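Protein transport protein SEC16 (Saccharomyces cerevisiae, PDB 3MZK) helps initiate assembly of the COPII coat that forms transport vesicles at the endoplasmic reticulum and selects their cargo. Local coordinates at residues Met62-Pro67 and Asp79-Trp83; Ile102-Leu106 and Trp335-Tyr339. One frame throughout, in Å; residues are numbered along the deposited sequence.

Contact 1. Residues Met62-Pro67 and Asp79-Trp83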
loop_
_atom_site.group_PDB
_atom_site.type_symbol
_atom_site.label_atom_id
_atom_site.label_comp_id
_atom_site.label_asym_id
_atom_site.label_seq_id
_atom_site.Cartn_x
_atom_site.Cartn_y
_atom_site.Cartn_z
ATOM N N MET B 62 -13.130 45.145 -12.113
ATOM C CA MET B 62 -12.540 43.846 -11.801
ATOM C C MET B 62 -11.085 43.755 -12.254
ATOM O O MET B 62 -10.182 43.631 -11.432
ATOM C CB MET B 62 -13.362 42.721 -12.438
ATOM C CG MET B 62 -13.154 41.351 -11.797
ATOM S SD MET B 62 -13.927 40.001 -12.718
ATOM C CE MET B 62 -15.611 40.597 -12.842
ATOM N N LEU B 63 -10.864 43.815 -13.562
ATOM C CA LEU B 63 -9.509 43.767 -14.111
ATOM C C LEU B 63 -8.610 44.889 -13.597
ATOM O O LEU B 63 -7.401 44.706 -13.474
ATOM C CB LEU B 63 -9.538 43.808 -15.638
ATOM C CG LEU B 63 -10.129 42.595 -16.350
ATOM C CD1 LEU B 63 -10.261 42.873 -17.834
ATOM C CD2 LEU B 63 -9.279 41.357 -16.106
ATOM N N LYS B 64 -9.199 46.047 -13.310
ATOM C CA LYS B 64 -8.429 47.216 -12.882
ATOM C C LYS B 64 -7.920 47.090 -11.453
ATOM O O LYS B 64 -6.840 47.577 -11.126
ATOM C CB LYS B 64 -9.253 48.500 -13.026
ATOM N N SER B 65 -8.700 46.430 -10.605
ATOM C CA SER B 65 -8.385 46.349 -9.183
ATOM C C SER B 65 -7.510 45.144 -8.835
ATOM O O SER B 65 -6.811 45.151 -7.822
ATOM C CB SER B 65 -9.674 46.313 -8.359
ATOM O OG SER B 65 -10.494 45.219 -8.738
ATOM N N PHE B 66 -7.558 44.113 -9.676
ATOM C CA PHE B 66 -6.787 42.889 -9.456
ATOM C C PHE B 66 -5.324 43.213 -9.173
ATOM O O PHE B 66 -4.697 43.970 -9.916
ATOM C CB PHE B 66 -6.907 41.969 -10.675
ATOM C CG PHE B 66 -6.335 40.595 -10.465
ATOM C CD1 PHE B 66 -6.890 39.733 -9.536
ATOM C CD2 PHE B 66 -5.258 40.153 -11.219
ATOM C CE1 PHE B 66 -6.370 38.457 -9.347
ATOM C CE2 PHE B 66 -4.738 38.882 -11.035
ATOM C CZ PHE B 66 -5.294 38.035 -10.096
ATOM N N PRO B 67 -4.781 42.645 -8.083
ATOM C CA PRO B 67 -3.424 42.901 -7.584
ATOM C C PRO B 67 -2.328 42.440 -8.538
ATOM O O PRO B 67 -1.747 41.381 -8.316
ATOM C CB PRO B 67 -3.363 42.076 -6.292
ATOM C CG PRO B 67 -4.779 41.879 -5.889
ATOM C CD PRO B 67 -5.539 41.768 -7.175
ATOM N N ASP B 79 -3.044 41.762 -0.237
ATOM C CA ASP B 79 -3.830 42.435 -1.253
ATOM C C ASP B 79 -4.801 41.472 -1.919
ATOM O O ASP B 79 -5.953 41.818 -2.178
ATOM C CB ASP B 79 -2.897 43.053 -2.294
ATOM C CG ASP B 79 -1.630 43.618 -1.675
ATOM O OD1 ASP B 79 -1.713 44.213 -0.580
ATOM O OD2 ASP B 79 -0.547 43.453 -2.277
ATOM N N LEU B 80 -4.337 40.255 -2.182
ATOM C CA LEU B 80 -5.148 39.289 -2.907
ATOM C C LEU B 80 -6.336 38.797 -2.088
ATOM O O LEU B 80 -7.476 38.843 -2.552
ATOM C CB LEU B 80 -4.299 38.110 -3.380
ATOM C CG LEU B 80 -5.064 37.037 -4.154
ATOM C CD1 LEU B 80 -5.867 37.659 -5.276
ATOM C CD2 LEU B 80 -4.116 35.987 -4.690
ATOM N N THR B 81 -6.073 38.328 -0.872
ATOM C CA THR B 81 -7.138 37.822 -0.013
ATOM C C THR B 81 -8.215 38.877 0.216
ATOM O O THR B 81 -9.405 38.566 0.226
ATOM C CB THR B 81 -6.615 37.335 1.355
ATOM O OG1 THR B 81 -5.365 36.654 1.189
ATOM C CG2 THR B 81 -7.621 36.384 1.992
ATOM N N LYS B 82 -7.790 40.123 0.401
ATOM C CA LYS B 82 -8.724 41.225 0.589
ATOM C C LYS B 82 -9.472 41.529 -0.709
ATOM O O LYS B 82 -10.679 41.779 -0.697
ATOM C CB LYS B 82 -7.991 42.475 1.083
ATOM C CG LYS B 82 -8.915 43.597 1.529
ATOM C CD LYS B 82 -8.170 44.919 1.658
ATOM C CE LYS B 82 -7.046 44.839 2.681
ATOM N NZ LYS B 82 -6.268 46.110 2.757
ATOM N N TRP B 83 -8.751 41.501 -1.825
ATOM C CA TRP B 83 -9.350 41.774 -3.126
ATOM C C TRP B 83 -10.463 40.785 -3.457
ATOM O O TRP B 83 -11.484 41.160 -4.029
ATOM C CB TRP B 83 -8.286 41.761 -4.225
ATOM C CG TRP B 83 -8.843 41.990 -5.597
ATOM C CD1 TRP B 83 -8.981 43.186 -6.236
ATOM C CD2 TRP B 83 -9.342 40.994 -6.495
ATOM N NE1 TRP B 83 -9.533 42.997 -7.478
ATOM C CE2 TRP B 83 -9.764 41.661 -7.662
ATOM C CE3 TRP B 83 -9.470 39.604 -6.427
ATOM C CZ2 TRP B 83 -10.305 40.983 -8.752
ATOM C CZ3 TRP B 83 -10.007 38.934 -7.509
ATOM C CH2 TRP B 83 -10.419 39.625 -8.657
#

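Contact 2. Residues Ile102-Leu106 and Trp335-Tyr339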
loop_
_atom_site.group_PDB
_atom_site.type_symbol
_atom_site.label_atom_id
_atom_site.label_comp_id
_atom_site.label_asym_id
_atom_site.label_seq_id
_atom_site.Cartn_x
_atom_site.Cartn_y
_atom_site.Cartn_z
ATOM N N ILE B 102 -17.479 28.830 -7.505
ATOM C CA ILE B 102 -16.075 28.866 -7.914
ATOM C C ILE B 102 -15.303 30.001 -7.247
ATOM O O ILE B 102 -14.172 29.817 -6.793
ATOM C CB ILE B 102 -15.941 28.996 -9.444
ATOM C CG1 ILE B 102 -16.443 27.726 -10.128
ATOM C CG2 ILE B 102 -14.499 29.278 -9.839
ATOM C CD1 ILE B 102 -16.611 27.876 -11.616
ATOM N N TRP B 103 -15.914 31.179 -7.203
ATOM C CA TRP B 103 -15.328 32.307 -6.496
ATOM C C TRP B 103 -14.927 31.892 -5.082
ATOM O O TRP B 103 -13.766 32.007 -4.687
ATOM C CB TRP B 103 -16.329 33.462 -6.417
ATOM C CG TRP B 103 -16.362 34.339 -7.628
ATOM C CD1 TRP B 103 -17.412 34.526 -8.480
ATOM C CD2 TRP B 103 -15.296 35.159 -8.119
ATOM N NE1 TRP B 103 -17.065 35.413 -9.471
ATOM C CE2 TRP B 103 -15.771 35.814 -9.272
ATOM C CE3 TRP B 103 -13.987 35.401 -7.694
ATOM C CZ2 TRP B 103 -14.982 36.695 -10.006
ATOM C CZ3 TRP B 103 -13.206 36.277 -8.426
ATOM C CH2 TRP B 103 -13.707 36.914 -9.567
ATOM N N GLN B 104 -15.904 31.396 -4.332
ATOM C CA GLN B 104 -15.719 31.085 -2.924
ATOM C C GLN B 104 -14.822 29.873 -2.705
ATOM O O GLN B 104 -14.108 29.792 -1.701
ATOM C CB GLN B 104 -17.077 30.886 -2.251
ATOM C CG GLN B 104 -17.882 32.171 -2.147
ATOM C CD GLN B 104 -19.344 31.933 -1.841
ATOM O OE1 GLN B 104 -19.931 30.938 -2.270
ATOM N NE2 GLN B 104 -19.944 32.851 -1.097
ATOM N N LEU B 105 -14.861 28.934 -3.642
ATOM C CA LEU B 105 -14.011 27.755 -3.563
ATOM C C LEU B 105 -12.545 28.153 -3.656
ATOM O O LEU B 105 -11.723 27.731 -2.838
ATOM C CB LEU B 105 -14.359 26.775 -4.676
ATOM C CG LEU B 105 -13.440 25.560 -4.785
ATOM C CD1 LEU B 105 -13.407 24.810 -3.470
ATOM C CD2 LEU B 105 -13.887 24.646 -5.921
ATOM N N LEU B 106 -12.225 28.974 -4.652
ATOM C CA LEU B 106 -10.864 29.468 -4.830
ATOM C C LEU B 106 -10.401 30.305 -3.637
ATOM O O LEU B 106 -9.227 30.271 -3.262
ATOM C CB LEU B 106 -10.749 30.267 -6.127
ATOM C CG LEU B 106 -10.713 29.427 -7.408
ATOM C CD1 LEU B 106 -10.822 30.309 -8.635
ATOM C CD2 LEU B 106 -9.444 28.589 -7.464
ATOM N N TRP B 335 -9.585 33.678 -12.348
ATOM C CA TRP B 335 -9.658 32.364 -11.726
ATOM C C TRP B 335 -8.429 31.538 -12.076
ATOM O O TRP B 335 -7.768 30.998 -11.189
ATOM C CB TRP B 335 -10.917 31.624 -12.158
ATOM C CG TRP B 335 -12.156 32.193 -11.576
ATOM C CD1 TRP B 335 -12.249 33.001 -10.482
ATOM C CD2 TRP B 335 -13.490 32.013 -12.058
ATOM N NE1 TRP B 335 -13.562 33.329 -10.247
ATOM C CE2 TRP B 335 -14.344 32.735 -11.202
ATOM C CE3 TRP B 335 -14.046 31.308 -13.133
ATOM C CZ2 TRP B 335 -15.725 32.772 -11.384
ATOM C CZ3 TRP B 335 -15.418 31.344 -13.312
ATOM C CH2 TRP B 335 -16.242 32.071 -12.442
ATOM N N ASP B 336 -8.115 31.449 -13.365
ATOM C CA ASP B 336 -6.969 30.664 -13.799
ATOM C C ASP B 336 -5.670 31.100 -13.134
ATOM O O ASP B 336 -4.873 30.258 -12.719
ATOM C CB ASP B 336 -6.828 30.680 -15.318
ATOM C CG ASP B 336 -7.827 29.768 -15.999
ATOM O OD1 ASP B 336 -8.361 28.872 -15.311
ATOM O OD2 ASP B 336 -8.076 29.941 -17.213
ATOM N N GLU B 337 -5.455 32.405 -13.012
ATOM C CA GLU B 337 -4.221 32.883 -12.390
ATOM C C GLU B 337 -4.199 32.644 -10.881
ATOM O O GLU B 337 -3.158 32.320 -10.310
ATOM C CB GLU B 337 -3.958 34.355 -12.704
ATOM C CG GLU B 337 -2.638 34.840 -12.137
ATOM C CD GLU B 337 -2.195 36.160 -12.722
ATOM O OE1 GLU B 337 -2.857 36.654 -13.659
ATOM O OE2 GLU B 337 -1.175 36.701 -12.242
ATOM N N ILE B 338 -5.353 32.802 -10.242
ATOM C CA ILE B 338 -5.485 32.505 -8.819
ATOM C C ILE B 338 -5.254 31.019 -8.540
ATOM O O ILE B 338 -4.519 30.651 -7.615
ATOM C CB ILE B 338 -6.869 32.922 -8.293
ATOM C CG1 ILE B 338 -6.991 34.449 -8.314
ATOM C CG2 ILE B 338 -7.101 32.364 -6.890
ATOM C CD1 ILE B 338 -8.357 34.976 -7.929
ATOM N N TYR B 339 -5.877 30.170 -9.351
ATOM C CA TYR B 339 -5.699 28.729 -9.244
ATOM C C TYR B 339 -4.224 28.376 -9.400
ATOM O O TYR B 339 -3.723 27.472 -8.735
ATOM C CB TYR B 339 -6.539 28.019 -10.305
ATOM C CG TYR B 339 -6.642 26.522 -10.147
ATOM C CD1 TYR B 339 -7.089 25.957 -8.955
ATOM C CD2 TYR B 339 -6.324 25.668 -11.200
ATOM C CE1 TYR B 339 -7.196 24.579 -8.805
ATOM C CE2 TYR B 339 -6.430 24.289 -11.064
ATOM C CZ TYR B 339 -6.867 23.752 -9.863
ATOM O OH TYR B 339 -6.973 22.388 -9.718
#

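Contact 1. Residues Met62-Pro67 and Asp79-Trp83
The short helix holding Met62 ends within its segment, at Ser65; Phe66 is the first residue to leave helical angles, and with Pro67 it carries the backbone, no longer helical, past helix 77-94. The two backbones lie closest at Pro67 and Leu80 (CA to CA 6.2 Å), and the CA atoms of Phe66 and Trp83 are 6.9 Å apart. Asp79-Trp83 stays regularly helical, Trp83 N bonding to Asp79 O at 2.8 Å, so Leu80 and Trp83, nearly one turn apart, can both meet the incoming segment. Trp83 is the centre of the contact. Its indole reaches the helix end, where NE1 donates a hydrogen bond to Ser65 OG (2.7 Å); a small hydroxyl suits this place, satisfying the one polar atom of an otherwise apolar ring. These are successive helices joined by an irregular link at the start of the helical ACE1 domain of Sec16, just beyond the three-stranded sheet; the indole packs between the end of helix 61-65 and helix 77-94. Over one face of Trp83's five-membered ring lie Phe66 CA and Pro67 CD, each 3.8 Å from its centroid, as CH-pi contacts; proline suits, its ring offering CH groups and having no N-H to satisfy. The Phe66 ring meets the six-membered ring of Trp83 edge-to-face, centroids 5.0 Å apart and planes at 75°, with Phe66 CD1 3.6 Å from Trp83 CH2. Leu80 widens the apolar patch, its CD1 4.2 Å from Phe66 CE1. Met62 lays CG 4.2 Å from Trp83 CZ2 and, like Phe66, touches Leu334 of helix 330-344.

Contact 2. Residues Ile102-Leu106 and Trp335-Tyr339
This is buried, largely apolar helix-helix packing inside the ACE1 helical stack, where helix 101-111, near the start of the chain's helical path, meets helix 330-344, reached after more than two hundred further residues. The short axes run nearly parallel, 19° apart, at a closest approach of 11.0 Å. So wide a spacing calls for bulky residues, and Trp335 fills much of it. Ile102 sets the CG2 methyl of its beta-branched side chain over the face of the Trp335 six-membered ring, 3.7 Å from the centroid, a CH-pi contact. Trp335 in turn points its edge at the face of Trp103, a T-shaped pair with planes at 75° and Trp335 NE1 3.3 Å from Trp103 CD2, and it also touches an apolar side chain of the SEC13 chain. Further along, Leu106 sets CB beside Ile338 CG2, and its forked end serves two rings, Trp335 and Tyr339, whose OH is hydrogen-bonded to Val306 O: Leu106 CD1 lies 3.6 Å from Trp335 CD1, and Leu106 CD2 reaches to 3.8 Å from Tyr339 CD1.

In the fold
From the N terminus the chain first forms a small antiparallel sheet, consistent with the blade that Sec16 adds to the open SEC13 propeller, and then enters the helices. Contact 1 closes a short loop, bringing helix 77-94 back against helix 61-65 and the residues just after it. The next helix, 101-111, opens contact 2, whose loop runs through most of the helical stack before helix 330-344 returns. The two follow in series, neither nested nor crossed, yet their centres lie about 12 Å apart and they touch: Phe66 packs on Ile338, and Trp83 on Trp103. Together they join the first helices of the domain to a late one.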